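BepE protein (Bartonella henselae str. Houston-1, PDB 4YK3) is an effector translocated by the VirB type IV secretion system, its BID domain probably serving as part of the secretion signal. Local coordinates at residues E57-V62 and D114-A119; M42-I47 and F106-Q111; D26-N31 and S118-A123. All coordinates share one frame; numbering follows the deposited sequence.

Contact 1 of 3, residues E57-V62 and D114-A119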
loop_
_atom_site.group_PDB
_atom_site.type_symbol
_atom_site.label_atom_id
_atom_site.label_comp_id
_atom_site.label_asym_id
_atom_site.label_seq_id
_atom_site.Cartn_x
_atom_site.Cartn_y
_atom_site.Cartn_z
ATOM N N GLU A 57 -3.772 -7.257 -4.188
ATOM C CA GLU A 57 -4.490 -7.056 -5.440
ATOM C C GLU A 57 -4.738 -5.569 -5.728
ATOM O O GLU A 57 -4.478 -5.084 -6.835
ATOM C CB GLU A 57 -5.812 -7.816 -5.399
ATOM C CG GLU A 57 -6.596 -7.822 -6.696
ATOM C CD GLU A 57 -7.686 -8.882 -6.691
ATOM O OE1 GLU A 57 -8.586 -8.817 -5.824
ATOM O OE2 GLU A 57 -7.621 -9.796 -7.540
ATOM N N LYS A 58 -5.220 -4.843 -4.726
ATOM C CA LYS A 58 -5.527 -3.435 -4.905
ATOM C C LYS A 58 -4.266 -2.604 -5.151
ATOM O O LYS A 58 -4.317 -1.608 -5.856
ATOM C CB LYS A 58 -6.294 -2.888 -3.701
ATOM C CG LYS A 58 -7.743 -3.378 -3.624
ATOM C CD LYS A 58 -8.672 -2.338 -3.012
ATOM C CE LYS A 58 -10.117 -2.825 -3.005
ATOM N NZ LYS A 58 -11.081 -1.759 -2.603
ATOM N N MET A 59 -3.142 -3.003 -4.565
ATOM C CA MET A 59 -1.903 -2.286 -4.808
ATOM C C MET A 59 -1.446 -2.501 -6.250
ATOM O O MET A 59 -0.904 -1.587 -6.867
ATOM C CB MET A 59 -0.813 -2.711 -3.821
ATOM C CG MET A 59 -0.936 -2.033 -2.460
ATOM S SD MET A 59 0.526 -2.309 -1.462
ATOM C CE MET A 59 0.424 -4.090 -1.141
ATOM N N GLN A 60 -1.685 -3.699 -6.784
ATOM C CA GLN A 60 -1.386 -3.969 -8.188
ATOM C C GLN A 60 -2.295 -3.123 -9.059
ATOM O O GLN A 60 -1.864 -2.580 -10.074
ATOM C CB GLN A 60 -1.552 -5.450 -8.534
ATOM C CG GLN A 60 -0.470 -6.352 -7.956
ATOM C CD GLN A 60 0.920 -5.985 -8.447
ATOM O OE1 GLN A 60 1.204 -6.039 -9.648
ATOM N NE2 GLN A 60 1.792 -5.597 -7.519
ATOM N N GLU A 61 -3.549 -2.988 -8.648
ATOM C CA GLU A 61 -4.510 -2.222 -9.432
ATOM C C GLU A 61 -4.108 -0.761 -9.500
ATOM O O GLU A 61 -4.264 -0.111 -10.534
ATOM C CB GLU A 61 -5.917 -2.367 -8.855
ATOM C CG GLU A 61 -6.586 -3.663 -9.301
ATOM C CD GLU A 61 -7.793 -4.049 -8.460
ATOM O OE1 GLU A 61 -8.167 -3.282 -7.541
ATOM O OE2 GLU A 61 -8.364 -5.125 -8.729
ATOM N N VAL A 62 -3.554 -0.253 -8.405
ATOM C CA VAL A 62 -3.120 1.126 -8.373
ATOM C C VAL A 62 -1.968 1.370 -9.362
ATOM O O VAL A 62 -1.929 2.411 -10.001
ATOM C CB VAL A 62 -2.752 1.532 -6.947
ATOM C CG1 VAL A 62 -2.036 2.871 -6.929
ATOM C CG2 VAL A 62 -4.019 1.584 -6.094
ATOM N N ASP A 114 -0.094 5.426 2.359
ATOM C CA ASP A 114 0.124 6.771 1.845
ATOM C C ASP A 114 1.443 6.847 1.094
ATOM O O ASP A 114 1.517 7.418 0.015
ATOM C CB ASP A 114 0.130 7.799 2.977
ATOM C CG ASP A 114 -1.251 8.124 3.464
ATOM O OD1 ASP A 114 -2.132 7.251 3.338
ATOM O OD2 ASP A 114 -1.459 9.244 3.983
ATOM N N GLY A 115 2.487 6.287 1.697
ATOM C CA GLY A 115 3.800 6.223 1.076
ATOM C C GLY A 115 3.771 5.468 -0.247
ATOM O O GLY A 115 4.322 5.942 -1.247
ATOM N N TYR A 116 3.112 4.307 -0.258
ATOM C CA TYR A 116 2.977 3.530 -1.487
ATOM C C TYR A 116 2.277 4.308 -2.603
ATOM O O TYR A 116 2.788 4.392 -3.725
ATOM C CB TYR A 116 2.201 2.222 -1.236
ATOM C CG TYR A 116 1.990 1.439 -2.513
ATOM C CD1 TYR A 116 3.022 0.674 -3.067
ATOM C CD2 TYR A 116 0.779 1.485 -3.184
ATOM C CE1 TYR A 116 2.836 -0.038 -4.253
ATOM C CE2 TYR A 116 0.587 0.790 -4.379
ATOM C CZ TYR A 116 1.612 0.030 -4.902
ATOM O OH TYR A 116 1.409 -0.658 -6.072
ATOM N N THR A 117 1.097 4.853 -2.310
ATOM C CA THR A 117 0.288 5.457 -3.364
ATOM C C THR A 117 0.915 6.779 -3.841
ATOM O O THR A 117 0.845 7.115 -5.023
ATOM C CB THR A 117 -1.182 5.675 -2.912
ATOM O OG1 THR A 117 -1.217 6.485 -1.733
ATOM C CG2 THR A 117 -1.848 4.335 -2.613
ATOM N N SER A 118 1.549 7.515 -2.934
ATOM C CA SER A 118 2.284 8.710 -3.347
ATOM C C SER A 118 3.502 8.345 -4.203
ATOM O O SER A 118 3.807 9.028 -5.183
ATOM C CB SER A 118 2.729 9.520 -2.133
ATOM O OG SER A 118 1.605 9.912 -1.367
ATOM N N ALA A 119 4.197 7.269 -3.842
ATOM C CA ALA A 119 5.373 6.866 -4.611
ATOM C C ALA A 119 4.967 6.421 -6.015
ATOM O O ALA A 119 5.659 6.715 -6.988
ATOM C CB ALA A 119 6.126 5.767 -3.905
#

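Contact 2 of 3, residues M42-I47 and F106-Q111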
loop_
_atom_site.group_PDB
_atom_site.type_symbol
_atom_site.label_atom_id
_atom_site.label_comp_id
_atom_site.label_asym_id
_atom_site.label_seq_id
_atom_site.Cartn_x
_atom_site.Cartn_y
_atom_site.Cartn_z
ATOM N N MET A 42 2.436 -4.715 3.119
ATOM C CA MET A 42 2.113 -6.114 3.406
ATOM C C MET A 42 2.459 -6.472 4.845
ATOM O O MET A 42 1.742 -7.242 5.492
ATOM C CB MET A 42 2.842 -7.066 2.455
ATOM C CG MET A 42 2.423 -6.912 1.004
ATOM S SD MET A 42 3.336 -7.998 -0.098
ATOM C CE MET A 42 2.923 -9.613 0.575
ATOM N N HIS A 43 3.574 -5.937 5.333
ATOM C CA HIS A 43 3.975 -6.196 6.709
ATOM C C HIS A 43 2.886 -5.724 7.673
ATOM O O HIS A 43 2.461 -6.451 8.561
ATOM C CB HIS A 43 5.297 -5.501 7.033
ATOM C CG HIS A 43 5.653 -5.540 8.485
ATOM N ND1 HIS A 43 6.226 -6.642 9.082
ATOM C CD2 HIS A 43 5.506 -4.617 9.464
ATOM C CE1 HIS A 43 6.425 -6.394 10.364
ATOM N NE2 HIS A 43 5.998 -5.171 10.621
ATOM N N TRP A 44 2.425 -4.499 7.486
ATOM C CA TRP A 44 1.464 -3.951 8.412
ATOM C C TRP A 44 0.065 -4.542 8.188
ATOM O O TRP A 44 -0.734 -4.564 9.126
ATOM C CB TRP A 44 1.456 -2.413 8.333
ATOM C CG TRP A 44 2.748 -1.828 8.866
ATOM C CD1 TRP A 44 3.722 -1.212 8.134
ATOM C CD2 TRP A 44 3.233 -1.859 10.224
ATOM N NE1 TRP A 44 4.758 -0.852 8.939
ATOM C CE2 TRP A 44 4.496 -1.234 10.225
ATOM C CE3 TRP A 44 2.723 -2.351 11.431
ATOM C CZ2 TRP A 44 5.265 -1.078 11.391
ATOM C CZ3 TRP A 44 3.480 -2.204 12.584
ATOM C CH2 TRP A 44 4.733 -1.563 12.559
ATOM N N CYS A 45 -0.231 -5.037 6.978
ATOM C CA CYS A 45 -1.498 -5.758 6.773
ATOM C C CYS A 45 -1.503 -7.013 7.635
ATOM O O CYS A 45 -2.503 -7.326 8.290
ATOM C CB CYS A 45 -1.733 -6.143 5.301
ATOM S SG CYS A 45 -2.446 -4.791 4.331
ATOM N N LYS A 46 -0.374 -7.718 7.649
ATOM C CA LYS A 46 -0.245 -8.897 8.500
ATOM C C LYS A 46 -0.540 -8.550 9.968
ATOM O O LYS A 46 -1.211 -9.290 10.664
ATOM C CB LYS A 46 1.144 -9.515 8.376
ATOM C CG LYS A 46 1.285 -10.829 9.126
ATOM C CD LYS A 46 2.737 -11.188 9.374
ATOM C CE LYS A 46 3.265 -12.132 8.301
ATOM N NZ LYS A 46 4.638 -12.642 8.611
ATOM N N ILE A 47 -0.059 -7.400 10.421
ATOM C CA ILE A 47 -0.252 -7.005 11.813
ATOM C C ILE A 47 -1.664 -6.489 12.102
ATOM O O ILE A 47 -2.263 -6.848 13.117
ATOM C CB ILE A 47 0.809 -5.978 12.203
ATOM C CG1 ILE A 47 2.149 -6.695 12.370
ATOM C CG2 ILE A 47 0.443 -5.267 13.489
ATOM C CD1 ILE A 47 3.295 -5.798 12.149
ATOM N N PHE A 106 -2.092 0.185 13.211
ATOM C CA PHE A 106 -2.981 0.809 12.233
ATOM C C PHE A 106 -2.392 2.098 11.629
ATOM O O PHE A 106 -2.437 2.282 10.413
ATOM C CB PHE A 106 -4.336 1.111 12.853
ATOM C CG PHE A 106 -5.304 1.726 11.892
ATOM C CD1 PHE A 106 -5.595 1.093 10.691
ATOM C CD2 PHE A 106 -5.927 2.932 12.188
ATOM C CE1 PHE A 106 -6.483 1.642 9.785
ATOM C CE2 PHE A 106 -6.826 3.508 11.284
ATOM C CZ PHE A 106 -7.109 2.858 10.083
ATOM N N MET A 107 -1.849 2.974 12.480
ATOM C CA MET A 107 -1.234 4.226 12.035
ATOM C C MET A 107 -0.103 3.971 11.057
ATOM O O MET A 107 0.050 4.690 10.078
ATOM C CB MET A 107 -0.702 5.034 13.225
ATOM C CG MET A 107 -0.097 6.394 12.846
ATOM S SD MET A 107 0.875 7.218 14.164
ATOM C CE MET A 107 2.407 6.284 14.080
ATOM N N HIS A 108 0.700 2.953 11.337
ATOM C CA HIS A 108 1.815 2.639 10.473
ATOM C C HIS A 108 1.311 2.083 9.146
ATOM O O HIS A 108 1.927 2.301 8.105
ATOM C CB HIS A 108 2.756 1.661 11.169
ATOM C CG HIS A 108 3.420 2.247 12.371
ATOM N ND1 HIS A 108 3.093 1.876 13.658
ATOM C CD2 HIS A 108 4.357 3.217 12.483
ATOM C CE1 HIS A 108 3.823 2.574 14.511
ATOM N NE2 HIS A 108 4.598 3.393 13.824
ATOM N N LEU A 109 0.169 1.401 9.177
ATOM C CA LEU A 109 -0.366 0.831 7.948
ATOM C C LEU A 109 -0.820 1.978 7.046
ATOM O O LEU A 109 -0.547 1.982 5.848
ATOM C CB LEU A 109 -1.510 -0.152 8.238
ATOM C CG LEU A 109 -2.398 -0.556 7.064
ATOM C CD1 LEU A 109 -1.593 -1.277 5.977
ATOM C CD2 LEU A 109 -3.616 -1.398 7.493
ATOM N N CYS A 110 -1.482 2.966 7.636
ATOM C CA CYS A 110 -1.934 4.135 6.886
ATOM C C CYS A 110 -0.766 4.942 6.280
ATOM O O CYS A 110 -0.827 5.344 5.119
ATOM C CB CYS A 110 -2.782 5.031 7.787
ATOM S SG CYS A 110 -4.289 4.184 8.309
ATOM N N GLN A 111 0.286 5.151 7.063
ATOM C CA GLN A 111 1.509 5.789 6.577
ATOM C C GLN A 111 2.137 5.008 5.437
ATOM O O GLN A 111 2.511 5.583 4.435
ATOM C CB GLN A 111 2.553 5.919 7.682
ATOM C CG GLN A 111 2.212 6.821 8.831
ATOM C CD GLN A 111 3.396 6.982 9.771
ATOM O OE1 GLN A 111 3.263 6.842 10.985
ATOM N NE2 GLN A 111 4.568 7.251 9.205
#

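Contact 3 of 3, residues D26-N31 and S118-A123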
loop_
_atom_site.group_PDB
_atom_site.type_symbol
_atom_site.label_atom_id
_atom_site.label_comp_id
_atom_site.label_asym_id
_atom_site.label_seq_id
_atom_site.Cartn_x
_atom_site.Cartn_y
_atom_site.Cartn_z
ATOM N N ASP A 26 4.685 -1.445 -15.797
ATOM C CA ASP A 26 5.766 -2.411 -15.840
ATOM C C ASP A 26 7.049 -1.813 -15.243
ATOM O O ASP A 26 7.711 -2.459 -14.427
ATOM C CB ASP A 26 6.006 -2.881 -17.272
ATOM C CG ASP A 26 6.530 -4.294 -17.334
ATOM O OD1 ASP A 26 7.705 -4.510 -16.970
ATOM O OD2 ASP A 26 5.757 -5.195 -17.725
ATOM N N ARG A 27 7.391 -0.584 -15.637
ATOM C CA ARG A 27 8.545 0.114 -15.053
ATOM C C ARG A 27 8.369 0.320 -13.551
ATOM O O ARG A 27 9.272 0.052 -12.762
ATOM C CB ARG A 27 8.768 1.471 -15.729
ATOM N N MET A 28 7.192 0.779 -13.156
ATOM C CA MET A 28 6.952 1.096 -11.750
ATOM C C MET A 28 7.020 -0.128 -10.841
ATOM O O MET A 28 7.189 0.011 -9.634
ATOM C CB MET A 28 5.606 1.790 -11.594
ATOM C CG MET A 28 5.536 3.119 -12.332
ATOM S SD MET A 28 4.216 4.158 -11.696
ATOM C CE MET A 28 2.776 3.159 -12.101
ATOM N N GLN A 29 6.902 -1.321 -11.415
ATOM C CA GLN A 29 7.013 -2.553 -10.636
ATOM C C GLN A 29 8.389 -2.672 -9.984
ATOM O O GLN A 29 8.512 -3.153 -8.865
ATOM C CB GLN A 29 6.744 -3.771 -11.521
ATOM N N HIS A 30 9.419 -2.206 -10.682
ATOM C CA HIS A 30 10.791 -2.320 -10.201
ATOM C C HIS A 30 11.277 -1.080 -9.460
ATOM O O HIS A 30 12.367 -1.090 -8.886
ATOM C CB HIS A 30 11.726 -2.611 -11.371
ATOM C CG HIS A 30 11.220 -3.680 -12.282
ATOM N ND1 HIS A 30 11.007 -4.976 -11.862
ATOM C CD2 HIS A 30 10.867 -3.644 -13.589
ATOM C CE1 HIS A 30 10.550 -5.694 -12.873
ATOM N NE2 HIS A 30 10.457 -4.910 -13.932
ATOM N N ASN A 31 10.489 -0.009 -9.491
ATOM C CA ASN A 31 10.870 1.214 -8.799
ATOM C C ASN A 31 11.173 0.893 -7.339
ATOM O O ASN A 31 10.360 0.259 -6.660
ATOM C CB ASN A 31 9.761 2.262 -8.906
ATOM C CG ASN A 31 10.128 3.580 -8.247
ATOM O OD1 ASN A 31 10.120 3.694 -7.020
ATOM N ND2 ASN A 31 10.442 4.589 -9.065
ATOM N N SER A 118 1.549 7.515 -2.934
ATOM C CA SER A 118 2.284 8.710 -3.347
ATOM C C SER A 118 3.502 8.345 -4.203
ATOM O O SER A 118 3.807 9.028 -5.183
ATOM C CB SER A 118 2.729 9.520 -2.133
ATOM O OG SER A 118 1.605 9.912 -1.367
ATOM N N ALA A 119 4.197 7.269 -3.842
ATOM C CA ALA A 119 5.373 6.866 -4.611
ATOM C C ALA A 119 4.967 6.421 -6.015
ATOM O O ALA A 119 5.659 6.715 -6.988
ATOM C CB ALA A 119 6.126 5.767 -3.905
ATOM N N VAL A 120 3.844 5.715 -6.112
ATOM C CA VAL A 120 3.315 5.301 -7.411
ATOM C C VAL A 120 2.959 6.517 -8.265
ATOM O O VAL A 120 3.299 6.593 -9.451
ATOM C CB VAL A 120 2.076 4.387 -7.259
ATOM C CG1 VAL A 120 1.408 4.198 -8.612
ATOM C CG2 VAL A 120 2.460 3.041 -6.651
ATOM N N THR A 121 2.252 7.461 -7.664
ATOM C CA THR A 121 1.887 8.681 -8.368
ATOM C C THR A 121 3.143 9.465 -8.761
ATOM O O THR A 121 3.259 9.958 -9.875
ATOM C CB THR A 121 0.953 9.553 -7.499
ATOM O OG1 THR A 121 -0.343 8.938 -7.453
ATOM C CG2 THR A 121 0.834 10.976 -8.068
ATOM N N GLN A 122 4.101 9.534 -7.847
ATOM C CA GLN A 122 5.336 10.277 -8.088
ATOM C C GLN A 122 6.171 9.611 -9.178
ATOM O O GLN A 122 6.878 10.280 -9.924
ATOM C CB GLN A 122 6.110 10.388 -6.778
ATOM C CG GLN A 122 7.470 11.026 -6.827
ATOM C CD GLN A 122 8.091 11.096 -5.434
ATOM O OE1 GLN A 122 8.334 12.182 -4.909
ATOM N NE2 GLN A 122 8.321 9.930 -4.822
ATOM N N ALA A 123 6.066 8.290 -9.291
ATOM C CA ALA A 123 6.866 7.567 -10.276
ATOM C C ALA A 123 6.275 7.737 -11.660
ATOM O O ALA A 123 7.013 7.907 -12.631
ATOM C CB ALA A 123 6.966 6.086 -9.920
#

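Contact 1 of 3, residues E57-V62 and D114-A119
Y116 extends its ring toward helix 56-64 because CG lies anti to the backbone N (chi1 177°), and M59 meets it with CG beside its own N and a bend at the last torsion that turns the methyl end aside. The two side chains cross obliquely. SD of M59 sits over the centre of one face of the Y116 ring, 4.0 Å from the centroid and almost on the ring normal, a Met-aromatic contact. M59 CG adds a CH-pi contact over that face, 4.1 Å from the centroid of the Y116 ring. The phenol end is held as well: Y116 OH donates to M59 O at 2.6 Å, approaching from above the carbonyl plane, 51° out of it. One methionine thus receives the tyrosine twice, its side chain against the ring and its backbone oxygen at the hydroxyl, which restrains how far the ring can turn. The bond also gives the hydroxyl of this buried tyrosine a backbone acceptor. One turn on, V62 points toward helix 97-129 and brings CG1 to 4.2 Å from Y116 CE2, approaching the ring obliquely. The short segment axes come no nearer than 10.9 Å, a gap that the long tyrosine side chain spans. They run in roughly the same direction, 24° apart. Helix 32-49 packs on the same residues, with V34 and Y37 against Y116 and Q38 and V41 against M59, while L72 of helix 69-78 touches V62; the contact therefore lies inside the helical bundle.

Contact 2 of 3, residues M42-I47 and F106-Q111
W44 lays its indole against H108 where two antiparallel helices of the BID-domain four-helix bundle, 32-49 and 97-129, pass each other. The segment axes come within 8.9 Å and cross at -151°. The six-membered ring of W44 and the H108 imidazole form an offset stack, with centroids 4.8 Å apart and planes inclined by 21°. Their displacement places the CB of H108, rather than its ring, over the centre of the indole's six-membered ring: H108 CB lies 3.6 Å from that centroid in a CH-pi contact and 3.5 Å from W44 CE2. Both residues set CG beside the backbone N. With the helices antiparallel, the indole leans toward the C-terminal end of its helix and the imidazole toward the N-terminal end of its own, and the two rings meet on the same side. H43 turns the edge of its ring onto the opposite indole face, with CD2 over the centre, while H108 brings CB and the offset stack. The indole's rotation is further restrained by a hydrogen bond from W44 NE1 to the OE2 of E40, one turn earlier. Deeper in the interface the chemistry becomes aliphatic. W44 CB packs on L109 CB at 3.7 Å, near the closest backbone approach, where the CA atoms of W44 and L109 are 5.1 Å apart. L109 is also touched by V48 and Y49 of helix 32-49 and by V76 of helix 69-78. C45 begins by pointing away from helix 97-129, yet its SG still lies 4.0 Å from CD1 of L109.

Contact 3 of 3, residues D26-N31 and S118-A123
M28 and N31 pack on V120 and A123 in a buried, mainly apolar contact that joins the end of helix 21-30, and the turn leading into helix 32-49, to the long helix 97-129. Its centre lies about 12 Å from the centre of the chain. M28 does most of the work. Its CB points toward helix 97-129, and the chain runs nearly extended through chi2 (-160°) before bending at chi3 (-63°), which carries the methyl round to V120 and leaves M28 CE 3.9 Å from V120 CG1. The methionine and valine side chains cross at about a right angle. M28 SD lies 3.8 Å from A123 CB and also approaches the backbone, with M28 SD 3.4 Å from V120 O. The small A123 is shared by both residues of the other segment: its side chain points toward them, and A123 CB receives the methionine sulfur at one place and N31 ND2 at another, the latter at 3.9 Å. N31 stands at the N-cap of helix 32-49, where its OD1 accepts from the backbone N of V34, leaving the amide nitrogen to lie beside the alanine methyl. L63 of helix 56-64 and I127 of helix 97-129 also touch M28, and V62 and L63 touch V120, extending the apolar surroundings. No hydrogen bond links the two segments, so their attachment rests on shape and burial of apolar surface, while the polar oxygen of N31 is spent on capping the start of its own following helix.

Overall arrangement
All three contacts use helix 97-129 as their common spine, meeting helix 56-64 in contact 1, helix 32-49 in contact 2 and helix 21-30 in contact 3. Contacts 1 and 3 are buried and adjoin, sharing S118 and A119. Contact 2 is partly buried; it touches contact 1 through methionine packing but lies about 20 Å, centre to centre, from contact 3, on the opposite side of the chain's centre. Chemistry follows place: contact 1, nearest that centre, alone has a hydrogen bond across its segments; contact 2 relies on stacked aromatic groups at a more open flank; contact 3 is aliphatic and sulfur packing where the N-terminal helix joins the bundle.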